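Local coordinates for protein DNA primase (Aquifex aeolicus, PDB 2AU3) that probably synthesises the short RNA primers that DNA polymerase extends during DNA replication, reading single-stranded DNA as template, at residues 30-35 and 48-53; 38-43 and 59-64; 115-120 and 142-147. All coordinates share one frame; numbering follows the deposited sequence.

Overall arrangement
Contacts 1 and 2 belong to the zinc-binding domain and lie at the surface; contact 3 is buried in the N-terminal part of the catalytic core. Contact 1 pairs two antiparallel strands by backbone hydrogen bonds. Contact 2 joins the loops that follow strands 32-35 and 55-58, with a zinc ion as the cross-link, and it touches contact 1 through the rings of Phe59 and Tyr48. Contact 3, a helix against a short edge strand, combines a salt bridge with apolar packing. Its centre lies about 13 Å from that of contact 2, and Arg117 and Asp144 pack against Gly62 O, so the two domains meet there.

Contact 1 (30-35 and 48-53); sequences GSNYRT and YVSPSK
Tyr48 lays one face of its ring over the CB of Arg34, a CH-pi contact with CB 3.9 Å from the ring centroid and displaced toward the CE1 rim. Arg34 CG sits over the backbone, flanked by N and C (chi1 84°), and from there the chain runs extended alongside the tyrosine, both side chains pointing the same way. The guanidinium and ring planes stand 78° apart, so the two groups do not stack flat. These residues form a non-hydrogen-bonded antiparallel pair. Next to it, Tyr33 and Val49 form a hydrogen-bonded pair: Tyr33 N to Val49 O, 2.9 Å and in the carbonyl plane, and Val49 N to Tyr33 O, 2.8 Å, with the donor somewhat above that plane. On the sheet face of Tyr33 and Val49, Pro51 CG meets the edge of the Tyr33 ring at CE2 (4.0 Å), the two side chains crossing at about a right angle. Beyond the pairing, Asn32 OD1 rests on Ser50 CA at 3.3 Å and receives a hydrogen bond from a water that also binds Ser50 OG. Ser50 OG accepts from Lys53 N (2.9 Å) in an ST motif. The two strands make a beta hairpin in the zinc-ribbon sheet, with strand 27-29 beyond 32-35 and strand 55-58 beyond 47-50; helix 16-23 packs on the face of Tyr33 and Val49 through Val17, Ile16 and Ile20.

Contact 2 (38-43 and 59-64); sequences PFHPDD and FGCGVG. With ZN (zinc ion), chain B.
His40 reaches from its loop to the zinc ion, its side chain lying along Gly60 and Cys61. His40 CB lies against Cys61 CB at 3.7 Å, and CG also rests close to that carbon. His40 ND1 binds the zinc at 2.0 Å. CD2, on the side of the ring away from the metal, comes only distantly near Gly60 C. His40 CE1, next to ND1 in the ring, passes 3.4 Å from Gly60 CA, while one face of the imidazole lies over Gly60 C and Cys61 N, both offset toward the ring's rim. Gly60, without a side chain, lets the ring lie this close to the backbone. At the tip, His40 NE2 is 3.5 Å from Gly60 CA. His40 NE2 also donates a weak, bent hydrogen bond to Asp42 OD1 at 2.6 Å; the carboxylate is a second-shell partner that may steady the ring and make ND1 a somewhat stronger ligand. Cys61 comes from the opposing loop with SG turned back between its own N and C (chi1 67°), and this SG binds the metal at 2.3 Å. The same sulfur accepts a weak hydrogen bond from Val63 N, which may ease the negative charge of a thiolate. Cys37 and Cys58 complete the four-ligand site of this CHC2-type zinc ribbon. Beside the metal, Phe39 CD2 touches Val63 CG1 at 3.8 Å, their side chains crossing at about a right angle, and Pro38 CG sits over the centre of one face of the Phe39 ring. Leu73 of helix 67-75 packs on both Phe39 and Val63, Phe47 of strand 47-50 lies against Phe39, and Phe56 and Cys58 of strand 55-58 back Val63.

Contact 3 (115-120 and 142-147); sequences FYRESL and KFDLGY
Arg117 and Asp144 run side by side and point the same way, yet their flat ends are turned 75° against each other. In this salt bridge Arg117 NH2 donates to Asp144 OD2 at 2.7 Å, nearly straight at 165°; the oxygen lies in the guanidinium plane but is met from above the carboxylate plane. A bend at chi3 (-57°) brings the guanidinium there, and Arg117 NE donates to a water and only weakly to Asp144 OD2. Lys57 of the zinc-binding domain pairs with OD2, and Lys194 with OD1, so three basic groups meet the buried carboxylate and probably keep it ionised. Asp144 closes helix 137-142 in a Schellman motif before strand 146-147, an edge of the four-stranded antiparallel sheet in the catalytic core's N-terminal region. Gly146, with no side chain, lets the strand lie against helix 101-122 at Tyr116 and Arg117. Tyr116 O accepts from Tyr147 N at 3.0 Å as well as from Leu120 N within the helix. Leu120 crosses Tyr147 obliquely, CB to CB 3.9 Å, and sets CD2 on Leu145 O at 3.4 Å. Tyr116 CD1 comes to 3.2 Å from Tyr147 O, and Tyr116 OH is hydrogen-bonded to Asp183 OD2.

Contact 1 (30-35 and 48-53)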
loop_
_atom_site.group_PDB
_atom_site.type_symbol
_atom_site.label_atom_id
_atom_site.label_comp_id
_atom_site.label_asym_id
_atom_site.label_seq_id
_atom_site.Cartn_x
_atom_site.Cartn_y
_atom_site.Cartn_z
ATOM N N GLY A 30 -19.322 4.389 -18.761
ATOM C CA GLY A 30 -18.187 3.654 -19.312
ATOM C C GLY A 30 -18.340 2.154 -19.090
ATOM O O GLY A 30 -19.408 1.581 -19.383
ATOM N N SER A 31 -17.296 1.528 -18.526
ATOM C CA SER A 31 -17.311 0.101 -18.227
ATOM C C SER A 31 -17.860 -0.186 -16.833
ATOM O O SER A 31 -17.951 -1.345 -16.437
ATOM C CB SER A 31 -15.905 -0.497 -18.348
ATOM O OG SER A 31 -15.088 -0.098 -17.264
ATOM N N ASN A 32 -18.190 0.873 -16.090
ATOM C CA ASN A 32 -18.630 0.749 -14.718
ATOM C C ASN A 32 -20.120 1.090 -14.610
ATOM O O ASN A 32 -20.745 1.491 -15.600
ATOM C CB ASN A 32 -17.795 1.650 -13.795
ATOM C CG ASN A 32 -16.305 1.275 -13.797
ATOM O OD1 ASN A 32 -15.937 0.162 -13.449
ATOM N ND2 ASN A 32 -15.455 2.209 -14.228
ATOM N N TYR A 33 -20.677 0.908 -13.415
ATOM C CA TYR A 33 -22.011 1.414 -13.094
ATOM C C TYR A 33 -21.889 2.358 -11.934
ATOM O O TYR A 33 -20.994 2.213 -11.105
ATOM C CB TYR A 33 -22.970 0.280 -12.736
ATOM C CG TYR A 33 -23.291 -0.618 -13.897
ATOM C CD1 TYR A 33 -24.358 -0.335 -14.740
ATOM C CD2 TYR A 33 -22.533 -1.758 -14.153
ATOM C CE1 TYR A 33 -24.660 -1.154 -15.817
ATOM C CE2 TYR A 33 -22.830 -2.589 -15.227
ATOM C CZ TYR A 33 -23.903 -2.288 -16.050
ATOM O OH TYR A 33 -24.204 -3.089 -17.144
ATOM N N ARG A 34 -22.763 3.357 -11.894
ATOM C CA ARG A 34 -22.780 4.269 -10.776
ATOM C C ARG A 34 -24.214 4.589 -10.373
ATOM O O ARG A 34 -25.155 4.435 -11.174
ATOM C CB ARG A 34 -21.985 5.545 -11.076
ATOM C CG ARG A 34 -22.781 6.569 -11.818
ATOM C CD ARG A 34 -22.231 7.989 -11.789
ATOM N NE ARG A 34 -23.089 8.827 -12.636
ATOM C CZ ARG A 34 -22.668 9.830 -13.388
ATOM N NH1 ARG A 34 -21.386 10.157 -13.418
ATOM N NH2 ARG A 34 -23.533 10.498 -14.127
ATOM N N THR A 35 -24.362 5.019 -9.125
ATOM C CA THR A 35 -25.658 5.366 -8.549
ATOM C C THR A 35 -25.379 6.181 -7.284
ATOM O O THR A 35 -24.207 6.450 -6.966
ATOM C CB THR A 35 -26.474 4.074 -8.254
ATOM O OG1 THR A 35 -27.797 4.408 -7.801
ATOM C CG2 THR A 35 -25.883 3.307 -7.095
ATOM N N TYR A 48 -19.694 3.414 -7.108
ATOM C CA TYR A 48 -19.355 2.746 -8.355
ATOM C C TYR A 48 -19.272 1.243 -8.197
ATOM O O TYR A 48 -18.829 0.739 -7.171
ATOM C CB TYR A 48 -18.041 3.288 -8.932
ATOM C CG TYR A 48 -18.166 4.692 -9.481
ATOM C CD1 TYR A 48 -18.348 4.916 -10.838
ATOM C CD2 TYR A 48 -18.105 5.792 -8.632
ATOM C CE1 TYR A 48 -18.451 6.207 -11.342
ATOM C CE2 TYR A 48 -18.215 7.072 -9.121
ATOM C CZ TYR A 48 -18.394 7.273 -10.473
ATOM O OH TYR A 48 -18.513 8.551 -10.937
ATOM N N VAL A 49 -19.723 0.533 -9.229
ATOM C CA VAL A 49 -19.616 -0.906 -9.285
ATOM C C VAL A 49 -18.801 -1.262 -10.518
ATOM O O VAL A 49 -19.136 -0.841 -11.622
ATOM C CB VAL A 49 -21.016 -1.562 -9.353
ATOM C CG1 VAL A 49 -20.880 -3.082 -9.438
ATOM C CG2 VAL A 49 -21.874 -1.144 -8.123
ATOM N N SER A 50 -17.699 -1.986 -10.327
ATOM C CA SER A 50 -16.850 -2.347 -11.455
ATOM C C SER A 50 -17.111 -3.809 -11.803
ATOM O O SER A 50 -16.866 -4.695 -10.988
ATOM C CB SER A 50 -15.378 -2.131 -11.088
ATOM O OG SER A 50 -14.525 -2.872 -11.944
ATOM N N PRO A 51 -17.664 -4.071 -12.984
ATOM C CA PRO A 51 -17.770 -5.452 -13.449
ATOM C C PRO A 51 -16.393 -6.144 -13.556
ATOM O O PRO A 51 -16.318 -7.339 -13.297
ATOM C CB PRO A 51 -18.441 -5.316 -14.827
ATOM C CG PRO A 51 -19.143 -3.976 -14.800
ATOM C CD PRO A 51 -18.290 -3.103 -13.907
ATOM N N SER A 52 -15.321 -5.418 -13.878
ATOM C CA SER A 52 -14.023 -6.089 -14.137
ATOM C C SER A 52 -13.267 -6.412 -12.836
ATOM O O SER A 52 -12.481 -7.381 -12.761
ATOM C CB SER A 52 -13.140 -5.228 -15.036
ATOM O OG SER A 52 -12.890 -3.972 -14.426
ATOM N N LYS A 53 -13.494 -5.601 -11.806
ATOM C CA LYS A 53 -12.858 -5.854 -10.511
ATOM C C LYS A 53 -13.780 -6.641 -9.576
ATOM O O LYS A 53 -13.317 -7.263 -8.608
ATOM C CB LYS A 53 -12.362 -4.549 -9.886
ATOM C CG LYS A 53 -11.332 -3.844 -10.760
ATOM C CD LYS A 53 -10.861 -2.488 -10.204
ATOM C CE LYS A 53 -9.875 -1.838 -11.217
ATOM N NZ LYS A 53 -9.203 -0.617 -10.692
HETATM O O HOH W 1 -15.186 -2.905 -15.569
HETATM O O HOH W 2 -13.378 -0.710 -13.242
#

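Contact 2 (38-43 and 59-64)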
loop_
_atom_site.group_PDB
_atom_site.type_symbol
_atom_site.label_atom_id
_atom_site.label_comp_id
_atom_site.label_asym_id
_atom_site.label_seq_id
_atom_site.Cartn_x
_atom_site.Cartn_y
_atom_site.Cartn_z
ATOM N N PRO A 38 -26.177 4.402 -0.885
ATOM C CA PRO A 38 -27.239 4.139 0.098
ATOM C C PRO A 38 -26.728 4.199 1.546
ATOM O O PRO A 38 -27.523 4.032 2.477
ATOM C CB PRO A 38 -27.663 2.700 -0.237
ATOM C CG PRO A 38 -26.383 2.050 -0.746
ATOM C CD PRO A 38 -25.555 3.157 -1.371
ATOM N N PHE A 39 -25.422 4.409 1.726
ATOM C CA PHE A 39 -24.805 4.318 3.049
ATOM C C PHE A 39 -24.363 5.682 3.610
ATOM O O PHE A 39 -24.250 5.853 4.829
ATOM C CB PHE A 39 -23.635 3.328 3.040
ATOM C CG PHE A 39 -23.983 1.977 2.467
ATOM C CD1 PHE A 39 -25.031 1.236 2.996
ATOM C CD2 PHE A 39 -23.251 1.443 1.398
ATOM C CE1 PHE A 39 -25.373 -0.003 2.461
ATOM C CE2 PHE A 39 -23.574 0.187 0.869
ATOM C CZ PHE A 39 -24.640 -0.537 1.407
ATOM N N HIS A 40 -24.122 6.637 2.715
ATOM C CA HIS A 40 -23.879 8.029 3.093
ATOM C C HIS A 40 -24.691 8.947 2.172
ATOM O O HIS A 40 -25.088 8.537 1.087
ATOM C CB HIS A 40 -22.375 8.349 3.046
ATOM C CG HIS A 40 -21.911 8.928 1.732
ATOM N ND1 HIS A 40 -21.628 8.147 0.631
ATOM C CD2 HIS A 40 -21.667 10.207 1.357
ATOM C CE1 HIS A 40 -21.251 8.921 -0.370
ATOM N NE2 HIS A 40 -21.262 10.175 0.045
ATOM N N PRO A 41 -24.969 10.175 2.599
ATOM C CA PRO A 41 -25.797 11.064 1.789
ATOM C C PRO A 41 -25.065 12.133 0.981
ATOM O O PRO A 41 -24.835 13.219 1.522
ATOM C CB PRO A 41 -26.672 11.749 2.849
ATOM C CG PRO A 41 -25.830 11.738 4.130
ATOM C CD PRO A 41 -24.691 10.747 3.933
ATOM N N ASP A 42 -24.719 11.887 -0.282
ATOM C CA ASP A 42 -24.434 13.051 -1.132
ATOM C C ASP A 42 -25.076 13.235 -2.516
ATOM O O ASP A 42 -25.379 12.291 -3.261
ATOM C CB ASP A 42 -23.013 13.657 -0.978
ATOM C CG ASP A 42 -21.892 12.762 -1.470
ATOM O OD1 ASP A 42 -22.176 11.632 -1.948
ATOM O OD2 ASP A 42 -20.690 13.131 -1.389
ATOM N N ASP A 43 -25.254 14.526 -2.767
ATOM C CA ASP A 43 -25.900 15.153 -3.924
ATOM C C ASP A 43 -25.623 14.562 -5.302
ATOM O O ASP A 43 -26.414 14.749 -6.230
ATOM C CB ASP A 43 -25.496 16.637 -3.941
ATOM C CG ASP A 43 -23.980 16.836 -4.055
ATOM O OD1 ASP A 43 -23.220 15.840 -3.926
ATOM O OD2 ASP A 43 -23.471 17.958 -4.271
ATOM N N PHE A 59 -16.902 6.673 -3.785
ATOM C CA PHE A 59 -15.950 7.784 -3.782
ATOM C C PHE A 59 -16.417 8.900 -2.873
ATOM O O PHE A 59 -15.741 9.903 -2.726
ATOM C CB PHE A 59 -15.739 8.321 -5.187
ATOM C CG PHE A 59 -14.825 7.485 -6.010
ATOM C CD1 PHE A 59 -15.136 6.153 -6.279
ATOM C CD2 PHE A 59 -13.629 8.012 -6.494
ATOM C CE1 PHE A 59 -14.284 5.352 -7.039
ATOM C CE2 PHE A 59 -12.771 7.224 -7.267
ATOM C CZ PHE A 59 -13.099 5.886 -7.532
ATOM N N GLY A 60 -17.574 8.716 -2.244
ATOM C CA GLY A 60 -18.098 9.723 -1.339
ATOM C C GLY A 60 -17.760 9.458 0.113
ATOM O O GLY A 60 -17.304 10.358 0.822
ATOM N N CYS A 61 -17.980 8.228 0.561
ATOM C CA CYS A 61 -17.633 7.850 1.922
ATOM C C CYS A 61 -16.502 6.820 2.022
ATOM O O CYS A 61 -15.983 6.590 3.102
ATOM C CB CYS A 61 -18.854 7.344 2.674
ATOM S SG CYS A 61 -19.474 5.785 2.005
ATOM N N GLY A 62 -16.134 6.199 0.912
ATOM C CA GLY A 62 -15.009 5.273 0.904
ATOM C C GLY A 62 -15.354 3.821 1.167
ATOM O O GLY A 62 -14.490 2.957 1.066
ATOM N N VAL A 63 -16.601 3.548 1.532
ATOM C CA VAL A 63 -17.072 2.169 1.658
ATOM C C VAL A 63 -16.820 1.394 0.341
ATOM O O VAL A 63 -16.997 1.920 -0.761
ATOM C CB VAL A 63 -18.564 2.090 2.098
ATOM C CG1 VAL A 63 -19.526 2.246 0.930
ATOM C CG2 VAL A 63 -18.840 0.808 2.815
ATOM N N GLY A 64 -16.365 0.159 0.474
ATOM C CA GLY A 64 -16.046 -0.652 -0.685
ATOM C C GLY A 64 -16.013 -2.113 -0.327
ATOM O O GLY A 64 -15.911 -2.460 0.849
HETATM ZN ZN ZN B . -20.973 6.300 0.280
#

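Contact 3 (115-120 and 142-147)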
loop_
_atom_site.group_PDB
_atom_site.type_symbol
_atom_site.label_atom_id
_atom_site.label_comp_id
_atom_site.label_asym_id
_atom_site.label_seq_id
_atom_site.Cartn_x
_atom_site.Cartn_y
_atom_site.Cartn_z
ATOM N N PHE A 115 -14.635 -0.563 10.451
ATOM C CA PHE A 115 -14.857 0.019 11.772
ATOM C C PHE A 115 -13.981 1.270 11.977
ATOM O O PHE A 115 -14.458 2.342 12.387
ATOM C CB PHE A 115 -14.562 -1.034 12.860
ATOM C CG PHE A 115 -14.400 -0.453 14.229
ATOM C CD1 PHE A 115 -15.495 0.075 14.907
ATOM C CD2 PHE A 115 -13.148 -0.395 14.827
ATOM C CE1 PHE A 115 -15.351 0.649 16.176
ATOM C CE2 PHE A 115 -12.990 0.167 16.093
ATOM C CZ PHE A 115 -14.107 0.682 16.772
ATOM N N TYR A 116 -12.697 1.119 11.679
ATOM C CA TYR A 116 -11.743 2.222 11.759
ATOM C C TYR A 116 -12.073 3.379 10.804
ATOM O O TYR A 116 -11.925 4.554 11.170
ATOM C CB TYR A 116 -10.361 1.718 11.435
ATOM C CG TYR A 116 -9.714 0.852 12.479
ATOM C CD1 TYR A 116 -9.961 1.038 13.843
ATOM C CD2 TYR A 116 -8.799 -0.127 12.107
ATOM C CE1 TYR A 116 -9.327 0.215 14.813
ATOM C CE2 TYR A 116 -8.138 -0.916 13.070
ATOM C CZ TYR A 116 -8.401 -0.727 14.401
ATOM O OH TYR A 116 -7.742 -1.498 15.322
ATOM N N ARG A 117 -12.463 3.040 9.578
ATOM C CA ARG A 117 -12.893 4.044 8.599
ATOM C C ARG A 117 -14.069 4.851 9.140
ATOM O O ARG A 117 -14.048 6.070 9.108
ATOM C CB ARG A 117 -13.283 3.398 7.261
ATOM C CG ARG A 117 -13.867 4.386 6.283
ATOM C CD ARG A 117 -14.629 3.758 5.096
ATOM N NE ARG A 117 -13.785 2.830 4.352
ATOM C CZ ARG A 117 -13.996 1.526 4.314
ATOM N NH1 ARG A 117 -15.039 1.023 4.965
ATOM N NH2 ARG A 117 -13.180 0.723 3.622
ATOM N N GLU A 118 -15.089 4.162 9.648
ATOM C CA GLU A 118 -16.241 4.841 10.232
ATOM C C GLU A 118 -15.803 5.708 11.400
ATOM O O GLU A 118 -16.348 6.791 11.618
ATOM C CB GLU A 118 -17.257 3.817 10.757
ATOM C CG GLU A 118 -18.690 4.080 10.319
ATOM C CD GLU A 118 -19.572 4.587 11.448
ATOM O OE1 GLU A 118 -19.602 5.827 11.643
ATOM O OE2 GLU A 118 -20.240 3.755 12.141
ATOM N N SER A 119 -14.857 5.197 12.177
ATOM C CA SER A 119 -14.402 5.871 13.368
ATOM C C SER A 119 -13.650 7.158 13.008
ATOM O O SER A 119 -13.798 8.170 13.671
ATOM C CB SER A 119 -13.548 4.928 14.194
ATOM O OG SER A 119 -14.322 3.801 14.631
ATOM N N LEU A 120 -12.898 7.135 11.918
ATOM C CA LEU A 120 -12.179 8.332 11.509
ATOM C C LEU A 120 -13.178 9.433 11.109
ATOM O O LEU A 120 -13.085 10.560 11.579
ATOM C CB LEU A 120 -11.190 8.012 10.381
ATOM C CG LEU A 120 -10.454 9.215 9.780
ATOM C CD1 LEU A 120 -9.521 9.889 10.781
ATOM C CD2 LEU A 120 -9.733 8.876 8.478
ATOM N N LYS A 142 -9.801 6.532 -0.531
ATOM C CA LYS A 142 -9.260 5.490 -1.405
ATOM C C LYS A 142 -8.450 4.462 -0.635
ATOM O O LYS A 142 -8.561 3.247 -0.900
ATOM C CB LYS A 142 -8.381 6.077 -2.507
ATOM C CG LYS A 142 -7.785 5.003 -3.431
ATOM C CD LYS A 142 -6.926 5.667 -4.495
ATOM C CE LYS A 142 -6.360 4.649 -5.468
ATOM N NZ LYS A 142 -7.387 3.841 -6.171
ATOM N N PHE A 143 -7.608 4.964 0.269
ATOM C CA PHE A 143 -6.689 4.137 1.038
ATOM C C PHE A 143 -7.290 3.598 2.339
ATOM O O PHE A 143 -6.611 2.889 3.083
ATOM C CB PHE A 143 -5.377 4.885 1.325
ATOM C CG PHE A 143 -4.414 4.863 0.164
ATOM C CD1 PHE A 143 -3.398 3.895 0.086
ATOM C CD2 PHE A 143 -4.560 5.746 -0.871
ATOM C CE1 PHE A 143 -2.510 3.863 -1.015
ATOM C CE2 PHE A 143 -3.675 5.719 -1.973
ATOM C CZ PHE A 143 -2.627 4.752 -2.019
ATOM N N ASP A 144 -8.563 3.915 2.583
ATOM C CA ASP A 144 -9.308 3.339 3.709
ATOM C C ASP A 144 -8.697 3.740 5.073
ATOM O O ASP A 144 -8.742 2.986 6.041
ATOM C CB ASP A 144 -9.456 1.801 3.560
ATOM C CG ASP A 144 -10.303 1.414 2.358
ATOM O OD1 ASP A 144 -9.902 0.513 1.592
ATOM O OD2 ASP A 144 -11.391 1.979 2.078
ATOM N N LEU A 145 -8.182 4.960 5.142
ATOM C CA LEU A 145 -7.658 5.488 6.395
ATOM C C LEU A 145 -8.689 5.441 7.481
ATOM O O LEU A 145 -9.912 5.679 7.241
ATOM C CB LEU A 145 -7.129 6.905 6.236
ATOM C CG LEU A 145 -6.010 7.082 5.209
ATOM C CD1 LEU A 145 -5.272 8.332 5.572
ATOM C CD2 LEU A 145 -5.056 5.924 5.089
ATOM N N GLY A 146 -8.205 5.161 8.690
ATOM C CA GLY A 146 -9.095 5.075 9.819
ATOM C C GLY A 146 -8.547 5.648 11.106
ATOM O O GLY A 146 -7.522 6.362 11.125
ATOM N N TYR A 147 -9.232 5.310 12.193
ATOM C CA TYR A 147 -8.899 5.744 13.533
ATOM C C TYR A 147 -9.402 4.673 14.478
ATOM O O TYR A 147 -10.498 4.135 14.265
ATOM C CB TYR A 147 -9.627 7.041 13.834
ATOM C CG TYR A 147 -9.407 7.551 15.229
ATOM C CD1 TYR A 147 -8.129 7.828 15.695
ATOM C CD2 TYR A 147 -10.481 7.716 16.101
ATOM C CE1 TYR A 147 -7.931 8.281 16.988
ATOM C CE2 TYR A 147 -10.294 8.184 17.389
ATOM C CZ TYR A 147 -9.023 8.461 17.819
ATOM O OH TYR A 147 -8.850 8.909 19.101
HETATM O O HOH W 3 -12.580 5.038 3.119
#